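Local atomic coordinates of aspartate--tRNA(Asp/Asn) ligase (Sulfolobus tokodaii, PDB entry 1WYD), a protein that attaches L-aspartate to tRNA(Asp) and probably also to tRNA(Asn), activating the amino acid with ATP before transferring it to the acceptor end. Residues T158-A163 against E204-W209; A208-E213 against A221-M226; T216-A221 against L401-V406. All coordinates share one frame; numbering follows the deposited sequence.

Interaction 1 of 3, residues T158-A163 against E204-W209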
ATOM      1  N   THR B 158       6.352   5.707   4.553  1.00 35.74           N
ATOM      2  CA  THR B 158       7.193   6.202   5.618  1.00 34.97           C
ATOM      3  C   THR B 158       7.847   5.019   6.408  1.00 34.60           C
ATOM      4  O   THR B 158       7.441   3.842   6.254  1.00 33.32           O
ATOM      5  CB  THR B 158       6.446   7.138   6.535  1.00 34.02           C
ATOM      6  OG1 THR B 158       5.222   6.528   6.935  1.00 36.27           O
ATOM      7  CG2 THR B 158       6.025   8.373   5.787  1.00 37.48           C
ATOM      8  N   PRO B 159       8.905   5.314   7.168  1.00 34.24           N
ATOM      9  CA  PRO B 159       9.664   4.237   7.846  1.00 34.42           C
ATOM     10  C   PRO B 159       8.781   3.498   8.839  1.00 34.87           C
ATOM     11  O   PRO B 159       7.962   4.099   9.559  1.00 34.02           O
ATOM     12  CB  PRO B 159      10.766   4.986   8.576  1.00 34.03           C
ATOM     13  CG  PRO B 159      10.895   6.236   7.836  1.00 35.38           C
ATOM     14  CD  PRO B 159       9.501   6.639   7.402  1.00 33.68           C
ATOM     15  N   LYS B 160       8.921   2.186   8.839  1.00 35.45           N
ATOM     16  CA  LYS B 160       8.175   1.374   9.772  1.00 35.72           C
ATOM     17  C   LYS B 160       9.012   1.069  11.033  1.00 36.27           C
ATOM     18  O   LYS B 160       8.451   0.867  12.111  1.00 36.05           O
ATOM     19  CB  LYS B 160       7.671   0.090   9.098  1.00 35.27           C
ATOM     20  CG  LYS B 160       6.726   0.301   7.913  1.00 36.03           C
ATOM     21  CD  LYS B 160       5.622   1.266   8.297  1.00 39.98           C
ATOM     22  CE  LYS B 160       4.968   1.889   7.107  1.00 40.62           C
ATOM     23  NZ  LYS B 160       4.035   2.922   7.509  1.00 44.42           N
ATOM     24  N   ILE B 161      10.329   1.022  10.886  1.00 36.35           N
ATOM     25  CA  ILE B 161      11.224   0.874  12.029  1.00 35.89           C
ATOM     26  C   ILE B 161      11.741   2.227  12.460  1.00 36.40           C
ATOM     27  O   ILE B 161      12.355   2.933  11.648  1.00 36.31           O
ATOM     28  CB  ILE B 161      12.440  -0.024  11.694  1.00 36.05           C
ATOM     29  CG1 ILE B 161      11.963  -1.440  11.409  1.00 33.79           C
ATOM     30  CG2 ILE B 161      13.444  -0.006  12.885  1.00 34.90           C
ATOM     31  CD1 ILE B 161      13.026  -2.343  10.891  1.00 36.81           C
ATOM     32  N   ILE B 162      11.514   2.573  13.733  1.00 36.62           N
ATOM     33  CA  ILE B 162      11.837   3.898  14.246  1.00 37.77           C
ATOM     34  C   ILE B 162      12.666   3.838  15.522  1.00 39.85           C
ATOM     35  O   ILE B 162      12.672   2.818  16.201  1.00 39.64           O
ATOM     36  CB  ILE B 162      10.557   4.673  14.521  1.00 38.11           C
ATOM     37  CG1 ILE B 162       9.700   3.959  15.582  1.00 36.54           C
ATOM     38  CG2 ILE B 162       9.797   4.930  13.171  1.00 36.62           C
ATOM     39  CD1 ILE B 162       8.477   4.792  16.039  1.00 36.96           C
ATOM     40  N   ALA B 163      13.351   4.926  15.844  1.00 41.24           N
ATOM     41  CA  ALA B 163      14.186   4.947  17.020  1.00 43.94           C
ATOM     42  C   ALA B 163      13.383   5.018  18.323  1.00 45.86           C
ATOM     43  O   ALA B 163      13.603   4.227  19.211  1.00 45.49           O
ATOM     44  CB  ALA B 163      15.208   6.063  16.949  1.00 42.93           C
ATOM     45  N   GLU B 204      -1.066   7.390   2.910  1.00 34.52           N
ATOM     46  CA  GLU B 204      -0.405   6.112   2.923  1.00 35.40           C
ATOM     47  C   GLU B 204      -1.360   5.034   3.428  1.00 35.63           C
ATOM     48  O   GLU B 204      -2.111   5.236   4.375  1.00 36.46           O
ATOM     49  CB  GLU B 204       0.883   6.260   3.757  1.00 34.93           C
ATOM     50  CG  GLU B 204       1.391   5.016   4.461  1.00 38.32           C
ATOM     51  CD  GLU B 204       2.851   5.107   4.888  1.00 35.41           C
ATOM     52  OE1 GLU B 204       3.272   6.133   5.447  1.00 37.58           O
ATOM     53  OE2 GLU B 204       3.576   4.141   4.686  1.00 40.95           O
ATOM     54  N   VAL B 205      -1.368   3.896   2.767  1.00 35.65           N
ATOM     55  CA  VAL B 205      -2.085   2.736   3.261  1.00 36.14           C
ATOM     56  C   VAL B 205      -0.949   1.732   3.536  1.00 35.39           C
ATOM     57  O   VAL B 205      -0.193   1.401   2.620  1.00 34.82           O
ATOM     58  CB  VAL B 205      -3.031   2.138   2.188  1.00 35.83           C
ATOM     59  CG1 VAL B 205      -3.910   1.084   2.777  1.00 36.11           C
ATOM     60  CG2 VAL B 205      -3.929   3.202   1.565  1.00 39.50           C
ATOM     61  N   ALA B 206      -0.832   1.246   4.766  1.00 34.71           N
ATOM     62  CA  ALA B 206       0.351   0.426   5.114  1.00 34.40           C
ATOM     63  C   ALA B 206       0.220  -0.180   6.496  1.00 34.46           C
ATOM     64  O   ALA B 206      -0.565   0.313   7.326  1.00 33.99           O
ATOM     65  CB  ALA B 206       1.584   1.263   5.053  1.00 33.39           C
ATOM     66  N   PRO B 207       1.024  -1.216   6.782  1.00 34.20           N
ATOM     67  CA  PRO B 207       0.973  -1.852   8.097  1.00 32.92           C
ATOM     68  C   PRO B 207       1.413  -0.886   9.201  1.00 33.02           C
ATOM     69  O   PRO B 207       2.225   0.009   8.976  1.00 31.75           O
ATOM     70  CB  PRO B 207       1.933  -3.029   7.935  1.00 34.63           C
ATOM     71  CG  PRO B 207       2.102  -3.148   6.380  1.00 33.71           C
ATOM     72  CD  PRO B 207       2.067  -1.799   5.924  1.00 32.94           C
ATOM     73  N   ALA B 208       0.794  -1.045  10.372  1.00 33.21           N
ATOM     74  CA  ALA B 208       1.293  -0.530  11.642  1.00 34.15           C
ATOM     75  C   ALA B 208       1.157  -1.600  12.794  1.00 34.75           C
ATOM     76  O   ALA B 208       0.603  -2.707  12.632  1.00 33.01           O
ATOM     77  CB  ALA B 208       0.556   0.725  12.014  1.00 33.98           C
ATOM     78  N   TRP B 209       1.664  -1.274  13.975  1.00 36.30           N
ATOM     79  CA  TRP B 209       1.687  -2.296  15.027  1.00 36.67           C
ATOM     80  C   TRP B 209       1.580  -1.749  16.434  1.00 38.89           C
ATOM     81  O   TRP B 209       2.116  -0.694  16.757  1.00 37.48           O
ATOM     82  CB  TRP B 209       2.953  -3.114  14.910  1.00 35.27           C
ATOM     83  CG  TRP B 209       3.193  -3.819  13.593  1.00 28.97           C
ATOM     84  CD1 TRP B 209       2.826  -5.094  13.270  1.00 29.09           C
ATOM     85  CD2 TRP B 209       3.971  -3.349  12.512  1.00 25.49           C
ATOM     86  NE1 TRP B 209       3.317  -5.442  12.030  1.00 28.86           N
ATOM     87  CE2 TRP B 209       4.019  -4.372  11.539  1.00 27.98           C
ATOM     88  CE3 TRP B 209       4.639  -2.147  12.247  1.00 32.26           C
ATOM     89  CZ2 TRP B 209       4.679  -4.221  10.311  1.00 28.50           C
ATOM     90  CZ3 TRP B 209       5.315  -2.007  11.033  1.00 33.78           C
ATOM     91  CH2 TRP B 209       5.344  -3.044  10.087  1.00 28.88           C
TER
HETATM   92  O   HOH W   1       1.417   2.679   8.465  1.00 28.34           O

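Interaction 2 of 3, residues A208-E213 against A221-M226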
ATOM      1  N   ALA B 208       0.794  -1.045  10.372  1.00 33.21           N
ATOM      2  CA  ALA B 208       1.293  -0.530  11.642  1.00 34.15           C
ATOM      3  C   ALA B 208       1.157  -1.600  12.794  1.00 34.75           C
ATOM      4  O   ALA B 208       0.603  -2.707  12.632  1.00 33.01           O
ATOM      5  CB  ALA B 208       0.556   0.725  12.014  1.00 33.98           C
ATOM      6  N   TRP B 209       1.664  -1.274  13.975  1.00 36.30           N
ATOM      7  CA  TRP B 209       1.687  -2.296  15.027  1.00 36.67           C
ATOM      8  C   TRP B 209       1.580  -1.749  16.434  1.00 38.89           C
ATOM      9  O   TRP B 209       2.116  -0.694  16.757  1.00 37.48           O
ATOM     10  CB  TRP B 209       2.953  -3.114  14.910  1.00 35.27           C
ATOM     11  CG  TRP B 209       3.193  -3.819  13.593  1.00 28.97           C
ATOM     12  CD1 TRP B 209       2.826  -5.094  13.270  1.00 29.09           C
ATOM     13  CD2 TRP B 209       3.971  -3.349  12.512  1.00 25.49           C
ATOM     14  NE1 TRP B 209       3.317  -5.442  12.030  1.00 28.86           N
ATOM     15  CE2 TRP B 209       4.019  -4.372  11.539  1.00 27.98           C
ATOM     16  CE3 TRP B 209       4.639  -2.147  12.247  1.00 32.26           C
ATOM     17  CZ2 TRP B 209       4.679  -4.221  10.311  1.00 28.50           C
ATOM     18  CZ3 TRP B 209       5.315  -2.007  11.033  1.00 33.78           C
ATOM     19  CH2 TRP B 209       5.344  -3.044  10.087  1.00 28.88           C
ATOM     20  N   ARG B 210       0.889  -2.499  17.280  1.00 42.75           N
ATOM     21  CA  ARG B 210       0.761  -2.106  18.684  1.00 46.47           C
ATOM     22  C   ARG B 210       0.984  -3.293  19.580  1.00 48.17           C
ATOM     23  O   ARG B 210       0.473  -4.386  19.302  1.00 49.62           O
ATOM     24  CB  ARG B 210      -0.614  -1.486  18.949  1.00 45.63           C
ATOM     25  CG  ARG B 210      -0.553  -0.006  19.004  1.00 48.47           C
ATOM     26  CD  ARG B 210      -0.128   0.582  20.379  1.00 54.14           C
ATOM     27  NE  ARG B 210      -0.521   1.990  20.472  1.00 59.09           N
ATOM     28  CZ  ARG B 210      -1.219   2.551  21.461  1.00 62.12           C
ATOM     29  NH1 ARG B 210      -1.614   1.851  22.522  1.00 62.35           N
ATOM     30  NH2 ARG B 210      -1.509   3.846  21.390  1.00 65.58           N
ATOM     31  N   ALA B 211       1.719  -3.096  20.668  1.00 51.15           N
ATOM     32  CA  ALA B 211       2.091  -4.251  21.518  1.00 53.71           C
ATOM     33  C   ALA B 211       1.266  -4.541  22.790  1.00 55.65           C
ATOM     34  O   ALA B 211       1.734  -5.283  23.642  1.00 56.39           O
ATOM     35  CB  ALA B 211       3.561  -4.194  21.862  1.00 52.86           C
ATOM     36  N   GLU B 212       0.063  -3.993  22.932  1.00 58.12           N
ATOM     37  CA  GLU B 212      -0.710  -4.230  24.159  1.00 60.95           C
ATOM     38  C   GLU B 212      -1.329  -5.598  24.144  1.00 62.71           C
ATOM     39  O   GLU B 212      -1.465  -6.226  23.085  1.00 63.09           O
ATOM     40  CB  GLU B 212      -1.832  -3.211  24.364  1.00 60.68           C
ATOM     41  CG  GLU B 212      -1.375  -1.882  24.916  1.00 63.52           C
ATOM     42  CD  GLU B 212      -0.807  -0.966  23.834  1.00 67.81           C
ATOM     43  OE1 GLU B 212      -1.023  -1.258  22.630  1.00 67.78           O
ATOM     44  OE2 GLU B 212      -0.150   0.056  24.179  1.00 69.96           O
ATOM     45  N   GLU B 213      -1.744  -6.042  25.325  1.00 64.92           N
ATOM     46  CA  GLU B 213      -2.428  -7.319  25.447  1.00 66.47           C
ATOM     47  C   GLU B 213      -3.972  -7.217  25.602  1.00 67.15           C
ATOM     48  O   GLU B 213      -4.625  -8.180  26.004  1.00 67.78           O
ATOM     49  CB  GLU B 213      -1.724  -8.176  26.512  1.00 66.91           C
ATOM     50  CG  GLU B 213      -0.353  -8.629  26.007  1.00 69.23           C
ATOM     51  CD  GLU B 213       0.614  -9.125  27.074  1.00 73.27           C
ATOM     52  OE1 GLU B 213       0.293 -10.132  27.763  1.00 74.06           O
ATOM     53  OE2 GLU B 213       1.728  -8.534  27.175  1.00 74.40           O
ATOM     54  N   ALA B 221      -2.575  -7.037  16.769  1.00 37.23           N
ATOM     55  CA  ALA B 221      -1.310  -6.391  17.059  1.00 36.24           C
ATOM     56  C   ALA B 221      -0.681  -5.796  15.798  1.00 35.27           C
ATOM     57  O   ALA B 221       0.053  -4.793  15.856  1.00 34.40           O
ATOM     58  CB  ALA B 221      -0.297  -7.422  17.723  1.00 37.57           C
ATOM     59  N   GLU B 222      -0.949  -6.455  14.673  1.00 34.86           N
ATOM     60  CA  GLU B 222      -0.678  -5.919  13.337  1.00 35.10           C
ATOM     61  C   GLU B 222      -1.967  -5.473  12.595  1.00 34.92           C
ATOM     62  O   GLU B 222      -2.966  -6.171  12.583  1.00 33.30           O
ATOM     63  CB  GLU B 222      -0.008  -6.969  12.500  1.00 34.25           C
ATOM     64  CG  GLU B 222       0.623  -6.413  11.230  1.00 38.34           C
ATOM     65  CD  GLU B 222       1.324  -7.524  10.489  1.00 43.51           C
ATOM     66  OE1 GLU B 222       2.446  -7.914  10.918  1.00 43.40           O
ATOM     67  OE2 GLU B 222       0.708  -8.042   9.534  1.00 42.01           O
ATOM     68  N   PHE B 223      -1.897  -4.337  11.916  1.00 36.02           N
ATOM     69  CA  PHE B 223      -3.091  -3.764  11.311  1.00 36.62           C
ATOM     70  C   PHE B 223      -2.734  -2.771  10.214  1.00 36.99           C
ATOM     71  O   PHE B 223      -1.725  -2.088  10.311  1.00 38.09           O
ATOM     72  CB  PHE B 223      -3.993  -3.111  12.374  1.00 35.49           C
ATOM     73  CG  PHE B 223      -3.285  -2.142  13.302  1.00 38.14           C
ATOM     74  CD1 PHE B 223      -3.214  -0.770  13.004  1.00 39.55           C
ATOM     75  CD2 PHE B 223      -2.744  -2.590  14.527  1.00 40.52           C
ATOM     76  CE1 PHE B 223      -2.581   0.131  13.879  1.00 36.57           C
ATOM     77  CE2 PHE B 223      -2.089  -1.688  15.414  1.00 39.87           C
ATOM     78  CZ  PHE B 223      -2.010  -0.340  15.087  1.00 39.96           C
ATOM     79  N   ILE B 224      -3.578  -2.694   9.193  1.00 36.29           N
ATOM     80  CA  ILE B 224      -3.403  -1.734   8.110  1.00 37.34           C
ATOM     81  C   ILE B 224      -4.096  -0.421   8.404  1.00 38.05           C
ATOM     82  O   ILE B 224      -5.270  -0.387   8.739  1.00 38.84           O
ATOM     83  CB  ILE B 224      -3.968  -2.334   6.794  1.00 37.18           C
ATOM     84  CG1 ILE B 224      -3.333  -3.724   6.557  1.00 34.71           C
ATOM     85  CG2 ILE B 224      -3.806  -1.367   5.630  1.00 37.55           C
ATOM     86  CD1 ILE B 224      -1.876  -3.692   6.290  1.00 31.48           C
ATOM     87  N   SER B 225      -3.346   0.662   8.282  1.00 39.05           N
ATOM     88  CA  SER B 225      -3.798   1.981   8.611  1.00 38.88           C
ATOM     89  C   SER B 225      -3.855   2.774   7.288  1.00 39.78           C
ATOM     90  O   SER B 225      -2.963   2.655   6.434  1.00 39.61           O
ATOM     91  CB  SER B 225      -2.829   2.566   9.646  1.00 39.55           C
ATOM     92  OG  SER B 225      -3.019   3.958   9.928  1.00 40.85           O
ATOM     93  N   MET B 226      -4.942   3.545   7.132  1.00 39.13           N
ATOM     94  CA  MET B 226      -5.220   4.359   5.952  1.00 38.61           C
ATOM     95  C   MET B 226      -5.152   5.820   6.390  1.00 38.43           C
ATOM     96  O   MET B 226      -6.094   6.342   7.013  1.00 38.11           O
ATOM     97  CB  MET B 226      -6.610   4.037   5.393  1.00 38.25           C
ATOM     98  CG  MET B 226      -6.936   2.523   5.273  1.00 40.17           C
ATOM     99  SD  MET B 226      -8.666   2.147   4.974  1.00 42.13           S
ATOM    100  CE  MET B 226      -8.826   2.514   3.230  1.00 41.51           C
TER

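Interaction 3 of 3, residues T216-A221 against L401-V406. With EPE (4-(2-hydroxyethyl)-1-piperazine ethanesulfonic acid), chain H; SO4 (sulfate ion), chain G.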
ATOM      1  N   THR B 216     -10.085  -7.253  23.942  1.00 65.45           N
ATOM      2  CA  THR B 216     -11.404  -6.859  23.433  1.00 64.65           C
ATOM      3  C   THR B 216     -11.505  -7.117  21.919  1.00 63.29           C
ATOM      4  O   THR B 216     -10.525  -7.494  21.279  1.00 63.14           O
ATOM      5  CB  THR B 216     -11.739  -5.363  23.772  1.00 65.09           C
ATOM      6  OG1 THR B 216     -10.823  -4.470  23.110  1.00 65.36           O
ATOM      7  CG2 THR B 216     -11.575  -5.051  25.299  1.00 66.58           C
ATOM      8  N   PRO B 217     -12.688  -6.972  21.339  1.00 62.06           N
ATOM      9  CA  PRO B 217     -12.811  -7.131  19.890  1.00 60.46           C
ATOM     10  C   PRO B 217     -12.047  -6.048  19.147  1.00 59.06           C
ATOM     11  O   PRO B 217     -11.832  -4.949  19.687  1.00 59.08           O
ATOM     12  CB  PRO B 217     -14.313  -7.043  19.660  1.00 60.38           C
ATOM     13  CG  PRO B 217     -14.893  -7.478  20.983  1.00 61.23           C
ATOM     14  CD  PRO B 217     -14.007  -6.764  21.972  1.00 62.24           C
ATOM     15  N   PHE B 218     -11.577  -6.396  17.950  1.00 56.57           N
ATOM     16  CA  PHE B 218     -10.890  -5.456  17.080  1.00 54.55           C
ATOM     17  C   PHE B 218      -9.646  -4.857  17.649  1.00 52.87           C
ATOM     18  O   PHE B 218      -9.493  -3.639  17.682  1.00 52.56           O
ATOM     19  CB  PHE B 218     -11.852  -4.371  16.628  1.00 55.38           C
ATOM     20  CG  PHE B 218     -12.795  -4.859  15.617  1.00 56.37           C
ATOM     21  CD1 PHE B 218     -14.010  -5.409  16.009  1.00 56.39           C
ATOM     22  CD2 PHE B 218     -12.433  -4.863  14.268  1.00 57.79           C
ATOM     23  CE1 PHE B 218     -14.881  -5.909  15.079  1.00 56.80           C
ATOM     24  CE2 PHE B 218     -13.298  -5.370  13.319  1.00 59.32           C
ATOM     25  CZ  PHE B 218     -14.531  -5.905  13.732  1.00 59.06           C
ATOM     26  N   HIS B 219      -8.735  -5.720  18.085  1.00 50.92           N
ATOM     27  CA  HIS B 219      -7.492  -5.238  18.604  1.00 49.05           C
ATOM     28  C   HIS B 219      -6.320  -6.113  18.191  1.00 47.94           C
ATOM     29  O   HIS B 219      -5.519  -6.505  19.051  1.00 47.92           O
ATOM     30  CB  HIS B 219      -7.570  -5.183  20.112  1.00 49.47           C
ATOM     31  CG  HIS B 219      -8.087  -3.892  20.634  1.00 50.75           C
ATOM     32  ND1 HIS B 219      -9.428  -3.569  20.612  1.00 54.30           N
ATOM     33  CD2 HIS B 219      -7.448  -2.838  21.193  1.00 51.15           C
ATOM     34  CE1 HIS B 219      -9.591  -2.357  21.115  1.00 55.14           C
ATOM     35  NE2 HIS B 219      -8.408  -1.899  21.493  1.00 55.72           N
ATOM     36  N   LEU B 220      -6.201  -6.383  16.893  1.00 45.16           N
ATOM     37  CA  LEU B 220      -5.016  -7.066  16.344  1.00 42.54           C
ATOM     38  C   LEU B 220      -3.700  -6.318  16.650  1.00 40.33           C
ATOM     39  O   LEU B 220      -3.723  -5.114  16.833  1.00 38.92           O
ATOM     40  CB  LEU B 220      -5.184  -7.345  14.838  1.00 42.45           C
ATOM     41  CG  LEU B 220      -6.438  -8.131  14.398  1.00 44.16           C
ATOM     42  CD1 LEU B 220      -6.408  -8.406  12.910  1.00 45.62           C
ATOM     43  CD2 LEU B 220      -6.620  -9.454  15.181  1.00 43.95           C
ATOM     44  N   ALA B 221      -2.575  -7.037  16.769  1.00 37.23           N
ATOM     45  CA  ALA B 221      -1.310  -6.391  17.059  1.00 36.24           C
ATOM     46  C   ALA B 221      -0.681  -5.796  15.798  1.00 35.27           C
ATOM     47  O   ALA B 221       0.053  -4.793  15.856  1.00 34.40           O
ATOM     48  CB  ALA B 221      -0.297  -7.422  17.723  1.00 37.57           C
ATOM     49  N   LEU B 401      -8.291  -0.029   8.244  1.00 36.17           N
ATOM     50  CA  LEU B 401      -8.887  -0.802   7.206  1.00 35.86           C
ATOM     51  C   LEU B 401      -9.862  -1.859   7.735  1.00 36.86           C
ATOM     52  O   LEU B 401     -11.047  -1.878   7.363  1.00 39.78           O
ATOM     53  CB  LEU B 401      -7.837  -1.372   6.263  1.00 34.76           C
ATOM     54  CG  LEU B 401      -8.279  -2.250   5.083  1.00 33.64           C
ATOM     55  CD1 LEU B 401      -9.370  -1.525   4.166  1.00 27.64           C
ATOM     56  CD2 LEU B 401      -7.082  -2.692   4.249  1.00 28.91           C
ATOM     57  N   ALA B 402      -9.427  -2.709   8.630  1.00 37.08           N
ATOM     58  CA  ALA B 402     -10.304  -3.795   8.988  1.00 36.93           C
ATOM     59  C   ALA B 402     -11.534  -3.336   9.793  1.00 37.21           C
ATOM     60  O   ALA B 402     -12.585  -3.985   9.721  1.00 35.54           O
ATOM     61  CB  ALA B 402      -9.557  -4.873   9.697  1.00 36.75           C
ATOM     62  N   ARG B 403     -11.396  -2.238  10.550  1.00 37.39           N
ATOM     63  CA  ARG B 403     -12.539  -1.670  11.211  1.00 38.78           C
ATOM     64  C   ARG B 403     -13.513  -1.139  10.150  1.00 39.08           C
ATOM     65  O   ARG B 403     -14.710  -1.371  10.255  1.00 39.70           O
ATOM     66  CB  ARG B 403     -12.120  -0.553  12.151  1.00 39.07           C
ATOM     67  CG  ARG B 403     -12.067  -0.962  13.562  1.00 39.51           C
ATOM     68  CD  ARG B 403     -10.909  -0.340  14.237  1.00 43.48           C
ATOM     69  NE  ARG B 403     -10.668  -0.884  15.567  1.00 44.42           N
ATOM     70  CZ  ARG B 403     -11.124  -0.308  16.666  1.00 45.32           C
ATOM     71  NH1 ARG B 403     -11.870   0.803  16.578  1.00 42.69           N
ATOM     72  NH2 ARG B 403     -10.864  -0.838  17.844  1.00 39.67           N
ATOM     73  N   LEU B 404     -12.995  -0.463   9.119  1.00 39.56           N
ATOM     74  CA  LEU B 404     -13.823   0.041   8.002  1.00 39.71           C
ATOM     75  C   LEU B 404     -14.489  -1.138   7.344  1.00 40.00           C
ATOM     76  O   LEU B 404     -15.600  -1.041   6.867  1.00 39.97           O
ATOM     77  CB  LEU B 404     -12.988   0.796   6.961  1.00 39.01           C
ATOM     78  CG  LEU B 404     -13.559   1.009   5.549  1.00 38.53           C
ATOM     79  CD1 LEU B 404     -14.812   2.005   5.523  1.00 34.71           C
ATOM     80  CD2 LEU B 404     -12.455   1.461   4.581  1.00 33.15           C
ATOM     81  N   MET B 405     -13.829  -2.292   7.370  1.00 41.15           N
ATOM     82  CA  MET B 405     -14.455  -3.444   6.747  1.00 41.78           C
ATOM     83  C   MET B 405     -15.766  -3.928   7.429  1.00 42.25           C
ATOM     84  O   MET B 405     -16.650  -4.452   6.741  1.00 42.07           O
ATOM     85  CB  MET B 405     -13.449  -4.550   6.561  1.00 41.55           C
ATOM     86  CG  MET B 405     -12.468  -4.238   5.444  1.00 39.58           C
ATOM     87  SD  MET B 405     -13.215  -4.413   3.785  1.00 40.75           S
ATOM     88  CE  MET B 405     -13.816  -6.047   3.736  1.00 32.38           C
ATOM     89  N   VAL B 406     -15.883  -3.721   8.752  1.00 41.95           N
ATOM     90  CA  VAL B 406     -17.105  -4.027   9.496  1.00 42.34           C
ATOM     91  C   VAL B 406     -18.288  -3.244   8.932  1.00 43.92           C
ATOM     92  O   VAL B 406     -19.389  -3.790   8.738  1.00 45.24           O
ATOM     93  CB  VAL B 406     -16.975  -3.656  10.970  1.00 42.40           C
ATOM     94  CG1 VAL B 406     -18.303  -3.832  11.695  1.00 40.01           C
ATOM     95  CG2 VAL B 406     -15.871  -4.493  11.643  1.00 43.32           C
TER
HETATM   96  N1  EPE H1004      -6.361  -0.510  16.828  1.00 72.69           N
HETATM   97  C2  EPE H1004      -5.154   0.248  16.446  1.00 72.80           C
HETATM   98  C3  EPE H1004      -5.124   1.571  17.203  1.00 75.26           C
HETATM   99  N4  EPE H1004      -5.131   1.340  18.641  1.00 76.24           N
HETATM  100  C5  EPE H1004      -6.149   0.464  19.195  1.00 75.72           C
HETATM  101  C6  EPE H1004      -6.494  -0.732  18.293  1.00 74.69           C
HETATM  102  C9  EPE H1004      -6.350  -1.823  16.155  1.00 68.20           C
HETATM  103  C10 EPE H1004      -7.657  -1.924  15.401  1.00 64.35           C
HETATM  104  S   EPE H1004      -7.982  -3.450  14.477  1.00 60.65           S
HETATM  105  O1S EPE H1004      -9.417  -3.405  14.299  1.00 64.20           O
HETATM  106  O2S EPE H1004      -7.602  -4.668  15.199  1.00 64.95           O
HETATM  107  O3S EPE H1004      -7.301  -3.482  13.190  1.00 62.07           O
HETATM  108  S   SO4 G1002     -12.571  -9.961  17.670  1.00 80.82           S
HETATM  109  O1  SO4 G1002     -13.867 -10.272  18.267  1.00 80.87           O
HETATM  110  O2  SO4 G1002     -11.539  -9.964  18.729  1.00 80.90           O
HETATM  111  O3  SO4 G1002     -12.656  -8.633  17.038  1.00 78.59           O
HETATM  112  O4  SO4 G1002     -12.262 -10.982  16.665  1.00 79.64           O

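Interaction 1 of 3, residues T158-A163 against E204-W209
Thr158 and Lys160 belong to the motif 1 region of this class II synthetase, just past the short edge strand 154-155. They meet Glu204 and Trp209 of strand 201-209, the first strand of motif 2. The carboxylate of Glu204 is the hub. Its CG is anti to the backbone N (chi1 152°), and the chain beyond is extended, which carries the carboxylate across to the other segment. Thr158 N sits on the syn side of both oxygens, somewhat out of the carboxylate plane. It lies 3.2 Å from Glu204 OE2 and donates to it in a fairly straight bond (161°), while its bond to OE1 is more bent (140°). The hydroxyl Thr158 OG1 donates to Glu204 OE1 as well; the modelled 2.5 Å is very short, and its exact length is doubtful. Lys160 comes from another direction and meets Glu204 tip to tip. Its NZ lies 3.1 Å from Glu204 OE2, a salt bridge whose hydrogen bond is weak. A water 2.8 Å from Lys160 NZ accepts from it and also lies within bonding distance of Pro207 O. The methyl Ala206 CB lies beside the ammonium group. At the other end of the lysine, Lys160 CB touches the edge of the Trp209 ring near its plane, 3.7 Å from CZ3. The two side chains cross at about a right angle. Pro207 CB lies over the rim of one face of that ring. Trp209 NE1 bonds to Glu222 of the same chain. Motif 1 is a dimer element, and Lys160 N bonds to Glu222 of the second subunit. All touching residues are buried. A backbone N-H, a hydroxyl and an ammonium group converge on one carboxylate, which would favour its ionised form and offset the cost of burying its charge.

Interaction 2 of 3, residues A208-E213 against A221-M226
Ala221 and Arg210 join the two arms of the motif 2 hairpin where its antiparallel strands run into the loop. Ala221 O accepts Arg210 N at 2.8 Å. The same oxygen takes a CA-H...O contact from Trp209. Glu222 forms a non-hydrogen-bonded pair with Trp209, and their side chains run side by side on one face of the sheet. Glu222 OE1 lies 2.8 Å from Trp209 NE1, nearly in the ring plane, and is met on its anti side. It also accepts from Lys160 N of the second subunit and, more weakly, from Ile161 N there. Phe223 forms the hydrogen-bonded pair with Ala208. Phe223 O takes Ala208 N at 2.7 Å, and Phe223 N returns a bond of 3.1 Å to Ala208 O. Phe223 CG stands between the backbone N and the carbonyl carbon (chi1 51°). One ring face lies against Trp209 N and Ala208 O of the neighbouring strand, the oxygen over the ring centre. Ala208 CB is 3.7 Å from Phe223 CE1, and Arg210 CB meets the ring at its edge, in plane. Ile224 turns away to pack on Leu401. Arg210 NE bonds to Gln186 outside the hairpin, and its NH1 forms a salt bridge with Glu212 in the same loop. Arg210 is predicted to bind both aspartate and ATP. Phe223 lies close to a bound buffer molecule and probably corresponds to the motif 2 phenylalanine that stacks on adenine in relatives. The backbone bonds fix the strands, while Glu222 OE1, shared between Trp209 NE1 and backbone N-H groups of the second subunit, ties the hairpin to the dimer interface.

Interaction 3 of 3, residues T216-A221 against L401-V406
Phe218 and His219, in the motif 2 loop, face Arg403 on the motif 3 helix 401-409. Pro217 O comes first: it accepts His219 ND1 at 2.9 Å, in the imidazole plane, which fixes the turn of that ring. Phe218 N donates to O3 of a sulfate ion, probably from the crystallisation liquor, at 2.6 Å. The Phe218 carbonyl oxygen takes Arg403 NH2 at 3.1 Å, nearly in the guanidinium plane. The Phe218 ring stands 82° from that plane and reaches toward Val406, but the modelled distance there is too short to trust. His219 CE1 meets the edge of the guanidinium. Leu220 N and Arg403 NE both bind the sulfonate of a buffer molecule, through O2S and O1S, so one anion bridges loop and helix in the predicted ATP site. Arg403 NH1 binds Glu352 O. An alanine at Arg403 would remove the donors to Phe218 O, the sulfonate and Glu352 O, and would probably leave the loop less firmly held to the helix. Strand 351-358 lies against the contact: Leu351 touches Phe218, Arg403 and Val406. Leu401 and Met405 pack on helix 128-150.

Overall arrangement
Strand 201-209 carries both interaction 1 and interaction 2, which share Ala208 and Trp209. Interaction 1 is fully buried and rests on side-chain charge and polarity around a carboxylate. Interaction 2 is partly buried and is mainly backbone pairing between sheet neighbours. Both touch the second subunit. Interaction 3 is a surface contact, linked to interaction 2 through Ala221 and through Ile224 O beside Leu401 N. There a loop meets a helix, partly through a bound anion. Together the three contacts join motifs 1, 2 and 3, running from the dimer interface to the predicted ATP site.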